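Local coordinates for protein Rv1364c/MT1410 (Mycobacterium tuberculosis, PDB 3KE6) that probably acts as a multidomain regulator of a sigma factor, joining a PP2C-type, manganese-binding phosphatase domain to an anti-sigma-factor kinase domain, at residues G62-V73 and K118-F129. Sequence-based numbering, arbitrary orientation.
Sequences GDRLVLVVGDVV and KSATMCVGSLDF. With MN (manganese (II) ion), chain E; MN (manganese (II) ion), chain F.
Asp71 and Thr121 close one end of a long antiparallel ladder that shows how a PP2C-type phosphatase can mount a metal site on a sheet. Residues 64-71 and 121-128 run side by side, and four hydrogen-bonded pairs, from Leu65 with Leu127 to Asp71 with Thr121, alternate with non-hydrogen-bonded ones. In the pair nearest the metals, Asp71 N gives its hydrogen to Thr121 O at 2.8 Å, and Thr121 N returns one to Asp71 O at 2.9 Å, both nearly straight.

From this doubly held backbone the Asp71 side chain can be followed outward. CB still lies beside the neighbouring strand, 3.9 Å from Thr121 OG1, which is hydrogen-bonded to ND1 of His141. CG is turned anti to the backbone N (chi1 -165°), which carries the carboxylate away from residues 118-129. There it bridges two metals: OD1 binds one manganese at 2.2 Å and OD2 the other at 1.9 Å. Val72 O joins the first ion, Asp188 and Asp247 complete the protein ligands of the second, and one water is shared by both.

Along the ladder, Leu67, Val69 and Leu127 face strand 249-256, while Val68 and Met122 face helix 77-95, as expected of one of the two central sheets of the alpha-beta-beta-alpha sandwich of PP2C phosphatases, with strand 249-256 in the other. At the far end Phe129 lies against the backbone of residues 62-65: Arg64 CA lies over one ring face, toward its rim and 3.7 Å above the plane, Gly62 O meets the ring edge in plane, and Leu65 CB touches Phe129 CZ at 3.7 Å.

The bridging carboxylate is thus fixed at its root by paired backbone bonds and at its tip by two cations, whose charge would be expected to polarise the shared water and make it more acidic.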
loop_
_atom_site.group_PDB
_atom_site.type_symbol
_atom_site.label_atom_id
_atom_site.label_comp_id
_atom_site.label_asym_id
_atom_site.label_seq_id
_atom_site.Cartn_x
_atom_site.Cartn_y
_atom_site.Cartn_z
ATOM N N GLY A 62 7.083 7.455 -5.177
ATOM C CA GLY A 62 8.188 8.321 -4.740
ATOM C C GLY A 62 7.736 9.578 -4.026
ATOM O O GLY A 62 7.731 9.644 -2.801
ATOM N N ASP A 63 7.364 10.586 -4.805
ATOM C CA ASP A 63 6.843 11.836 -4.248
ATOM C C ASP A 63 5.342 11.753 -3.972
ATOM O O ASP A 63 4.772 12.694 -3.407
ATOM C CB ASP A 63 7.148 13.024 -5.178
ATOM C CG ASP A 63 6.509 12.879 -6.563
ATOM O OD1 ASP A 63 6.128 11.742 -6.927
ATOM O OD2 ASP A 63 6.399 13.896 -7.292
ATOM N N ARG A 64 4.700 10.646 -4.351
ATOM C CA ARG A 64 3.265 10.502 -4.121
ATOM C C ARG A 64 2.808 9.047 -4.045
ATOM O O ARG A 64 3.522 8.133 -4.480
ATOM C CB ARG A 64 2.474 11.238 -5.227
ATOM C CG ARG A 64 2.644 10.638 -6.625
ATOM C CD ARG A 64 2.479 11.656 -7.732
ATOM N NE ARG A 64 1.717 11.114 -8.864
ATOM C CZ ARG A 64 2.235 10.510 -9.939
ATOM N NH1 ARG A 64 1.408 10.058 -10.901
ATOM N NH2 ARG A 64 3.556 10.354 -10.069
ATOM N N LEU A 65 1.610 8.874 -3.478
ATOM C CA LEU A 65 0.904 7.595 -3.377
ATOM C C LEU A 65 -0.414 7.670 -4.180
ATOM O O LEU A 65 -1.249 8.551 -3.937
ATOM C CB LEU A 65 0.589 7.263 -1.906
ATOM C CG LEU A 65 -0.082 5.893 -1.677
ATOM C CD1 LEU A 65 0.751 4.742 -2.260
ATOM C CD2 LEU A 65 -0.343 5.645 -0.223
ATOM N N VAL A 66 -0.603 6.738 -5.109
ATOM C CA VAL A 66 -1.822 6.698 -5.927
ATOM C C VAL A 66 -2.702 5.483 -5.572
ATOM O O VAL A 66 -2.246 4.329 -5.593
ATOM C CB VAL A 66 -1.510 6.719 -7.444
ATOM C CG1 VAL A 66 -2.798 6.668 -8.227
ATOM C CG2 VAL A 66 -0.703 7.973 -7.840
ATOM N N LEU A 67 -3.950 5.767 -5.211
ATOM C CA LEU A 67 -4.906 4.758 -4.769
ATOM C C LEU A 67 -5.975 4.546 -5.831
ATOM O O LEU A 67 -6.406 5.494 -6.486
ATOM C CB LEU A 67 -5.576 5.204 -3.470
ATOM C CG LEU A 67 -4.639 5.323 -2.275
ATOM C CD1 LEU A 67 -5.412 5.720 -1.034
ATOM C CD2 LEU A 67 -3.827 4.004 -2.060
ATOM N N VAL A 68 -6.416 3.302 -5.989
ATOM C CA VAL A 68 -7.399 2.977 -7.019
ATOM C C VAL A 68 -8.385 1.986 -6.484
ATOM O O VAL A 68 -7.996 0.979 -5.918
ATOM C CB VAL A 68 -6.728 2.325 -8.283
ATOM C CG1 VAL A 68 -7.796 1.830 -9.294
ATOM C CG2 VAL A 68 -5.742 3.299 -8.943
ATOM N N VAL A 69 -9.661 2.268 -6.688
ATOM C CA VAL A 69 -10.710 1.268 -6.529
ATOM C C VAL A 69 -11.597 1.339 -7.773
ATOM O O VAL A 69 -11.890 2.422 -8.260
ATOM C CB VAL A 69 -11.517 1.494 -5.222
ATOM C CG1 VAL A 69 -12.884 0.926 -5.341
ATOM C CG2 VAL A 69 -10.793 0.862 -4.031
ATOM N N GLY A 70 -11.992 0.183 -8.302
ATOM C CA GLY A 70 -12.842 0.124 -9.489
ATOM C C GLY A 70 -13.864 -0.993 -9.467
ATOM O O GLY A 70 -13.652 -1.999 -8.802
ATOM N N ASP A 71 -14.967 -0.808 -10.209
ATOM C CA ASP A 71 -16.091 -1.769 -10.266
ATOM C C ASP A 71 -16.567 -1.939 -11.725
ATOM O O ASP A 71 -17.012 -0.982 -12.361
ATOM C CB ASP A 71 -17.267 -1.337 -9.347
ATOM C CG ASP A 71 -18.268 -2.469 -9.096
ATOM O OD1 ASP A 71 -18.083 -3.537 -9.706
ATOM O OD2 ASP A 71 -19.249 -2.326 -8.303
ATOM N N VAL A 72 -16.464 -3.162 -12.237
ATOM C CA VAL A 72 -16.908 -3.510 -13.583
ATOM C C VAL A 72 -18.289 -4.167 -13.481
ATOM O O VAL A 72 -18.523 -4.958 -12.576
ATOM C CB VAL A 72 -15.887 -4.482 -14.250
ATOM C CG1 VAL A 72 -16.440 -5.078 -15.508
ATOM C CG2 VAL A 72 -14.593 -3.766 -14.545
ATOM N N VAL A 73 -19.193 -3.857 -14.409
ATOM C CA VAL A 73 -20.580 -4.357 -14.327
ATOM C C VAL A 73 -20.678 -5.879 -14.508
ATOM O O VAL A 73 -20.025 -6.444 -15.384
ATOM C CB VAL A 73 -21.540 -3.666 -15.360
ATOM C CG1 VAL A 73 -21.712 -2.187 -15.039
ATOM C CG2 VAL A 73 -21.046 -3.843 -16.787
ATOM N N LYS A 118 -17.567 -0.567 -20.801
ATOM C CA LYS A 118 -18.390 0.628 -20.738
ATOM C C LYS A 118 -19.175 0.616 -19.436
ATOM O O LYS A 118 -19.767 -0.404 -19.061
ATOM C CB LYS A 118 -19.360 0.718 -21.925
ATOM C CG LYS A 118 -20.109 2.069 -22.022
ATOM C CD LYS A 118 -20.555 2.378 -23.457
ATOM C CE LYS A 118 -21.045 3.835 -23.654
ATOM N NZ LYS A 118 -19.956 4.836 -24.009
ATOM N N SER A 119 -19.152 1.761 -18.755
ATOM C CA SER A 119 -19.847 1.962 -17.493
ATOM C C SER A 119 -19.133 1.310 -16.300
ATOM O O SER A 119 -19.630 1.367 -15.168
ATOM C CB SER A 119 -21.302 1.514 -17.588
ATOM O OG SER A 119 -21.932 2.149 -18.694
ATOM N N ALA A 120 -17.961 0.718 -16.532
ATOM C CA ALA A 120 -17.047 0.485 -15.427
ATOM C C ALA A 120 -16.902 1.812 -14.694
ATOM O O ALA A 120 -16.846 2.867 -15.342
ATOM C CB ALA A 120 -15.695 0.024 -15.930
ATOM N N THR A 121 -16.869 1.763 -13.363
ATOM C CA THR A 121 -16.646 2.959 -12.539
ATOM C C THR A 121 -15.355 2.858 -11.700
ATOM O O THR A 121 -14.906 1.765 -11.318
ATOM C CB THR A 121 -17.809 3.202 -11.599
ATOM O OG1 THR A 121 -17.663 2.354 -10.456
ATOM C CG2 THR A 121 -19.119 2.911 -12.295
ATOM N N MET A 122 -14.762 4.014 -11.423
ATOM C CA MET A 122 -13.482 4.074 -10.734
ATOM C C MET A 122 -13.406 5.256 -9.819
ATOM O O MET A 122 -13.988 6.296 -10.062
ATOM C CB MET A 122 -12.332 4.207 -11.726
ATOM C CG MET A 122 -12.065 2.971 -12.540
ATOM S SD MET A 122 -11.182 3.415 -14.033
ATOM C CE MET A 122 -9.490 3.146 -13.517
ATOM N N CYS A 123 -12.633 5.085 -8.768
ATOM C CA CYS A 123 -12.260 6.178 -7.920
ATOM C C CYS A 123 -10.727 6.149 -7.729
ATOM O O CYS A 123 -10.178 5.194 -7.194
ATOM C CB CYS A 123 -13.022 6.044 -6.616
ATOM S SG CYS A 123 -12.669 7.293 -5.451
ATOM N N VAL A 124 -10.061 7.190 -8.219
ATOM C CA VAL A 124 -8.615 7.299 -8.173
ATOM C C VAL A 124 -8.197 8.525 -7.376
ATOM O O VAL A 124 -8.766 9.592 -7.546
ATOM C CB VAL A 124 -8.036 7.456 -9.579
ATOM C CG1 VAL A 124 -6.499 7.497 -9.521
ATOM C CG2 VAL A 124 -8.534 6.335 -10.488
ATOM N N GLY A 125 -7.181 8.371 -6.529
ATOM C CA GLY A 125 -6.635 9.487 -5.763
ATOM C C GLY A 125 -5.116 9.488 -5.660
ATOM O O GLY A 125 -4.464 8.436 -5.693
ATOM N N SER A 126 -4.549 10.686 -5.530
ATOM C CA SER A 126 -3.111 10.854 -5.439
ATOM C C SER A 126 -2.757 11.710 -4.232
ATOM O O SER A 126 -3.176 12.854 -4.135
ATOM C CB SER A 126 -2.569 11.494 -6.707
ATOM O OG SER A 126 -1.178 11.246 -6.827
ATOM N N LEU A 127 -1.969 11.140 -3.324
ATOM C CA LEU A 127 -1.526 11.835 -2.133
ATOM C C LEU A 127 -0.161 12.438 -2.370
ATOM O O LEU A 127 0.756 11.722 -2.739
ATOM C CB LEU A 127 -1.421 10.839 -0.978
ATOM C CG LEU A 127 -0.910 11.363 0.375
ATOM C CD1 LEU A 127 -1.823 12.494 0.965
ATOM C CD2 LEU A 127 -0.760 10.209 1.345
ATOM N N ASP A 128 -0.022 13.743 -2.149
ATOM C CA ASP A 128 1.299 14.376 -2.088
ATOM C C ASP A 128 1.861 14.250 -0.660
ATOM O O ASP A 128 1.307 14.817 0.282
ATOM C CB ASP A 128 1.221 15.853 -2.493
ATOM C CG ASP A 128 2.579 16.546 -2.441
ATOM O OD1 ASP A 128 3.332 16.465 -3.431
ATOM O OD2 ASP A 128 2.898 17.184 -1.413
ATOM N N PHE A 129 2.967 13.521 -0.515
ATOM C CA PHE A 129 3.572 13.293 0.802
ATOM C C PHE A 129 3.994 14.572 1.519
ATOM O O PHE A 129 3.871 14.644 2.731
ATOM C CB PHE A 129 4.789 12.346 0.728
ATOM C CG PHE A 129 4.470 10.968 0.239
ATOM C CD1 PHE A 129 5.284 10.348 -0.692
ATOM C CD2 PHE A 129 3.352 10.281 0.700
ATOM C CE1 PHE A 129 4.989 9.059 -1.145
ATOM C CE2 PHE A 129 3.053 9.007 0.234
ATOM C CZ PHE A 129 3.878 8.401 -0.676
HETATM MN MN MN E . -19.633 -4.742 -10.703
HETATM MN MN MN F . -20.802 -3.349 -7.735
HETATM O O HOH W 1 -20.874 -5.204 -8.942
HETATM O O HOH W 2 -21.736 -4.524 -11.363
HETATM O O HOH W 3 -19.459 -6.863 -11.267
HETATM O O HOH W 4 -19.240 -4.257 -6.453
HETATM O O HOH W 5 -22.700 -2.706 -8.656
#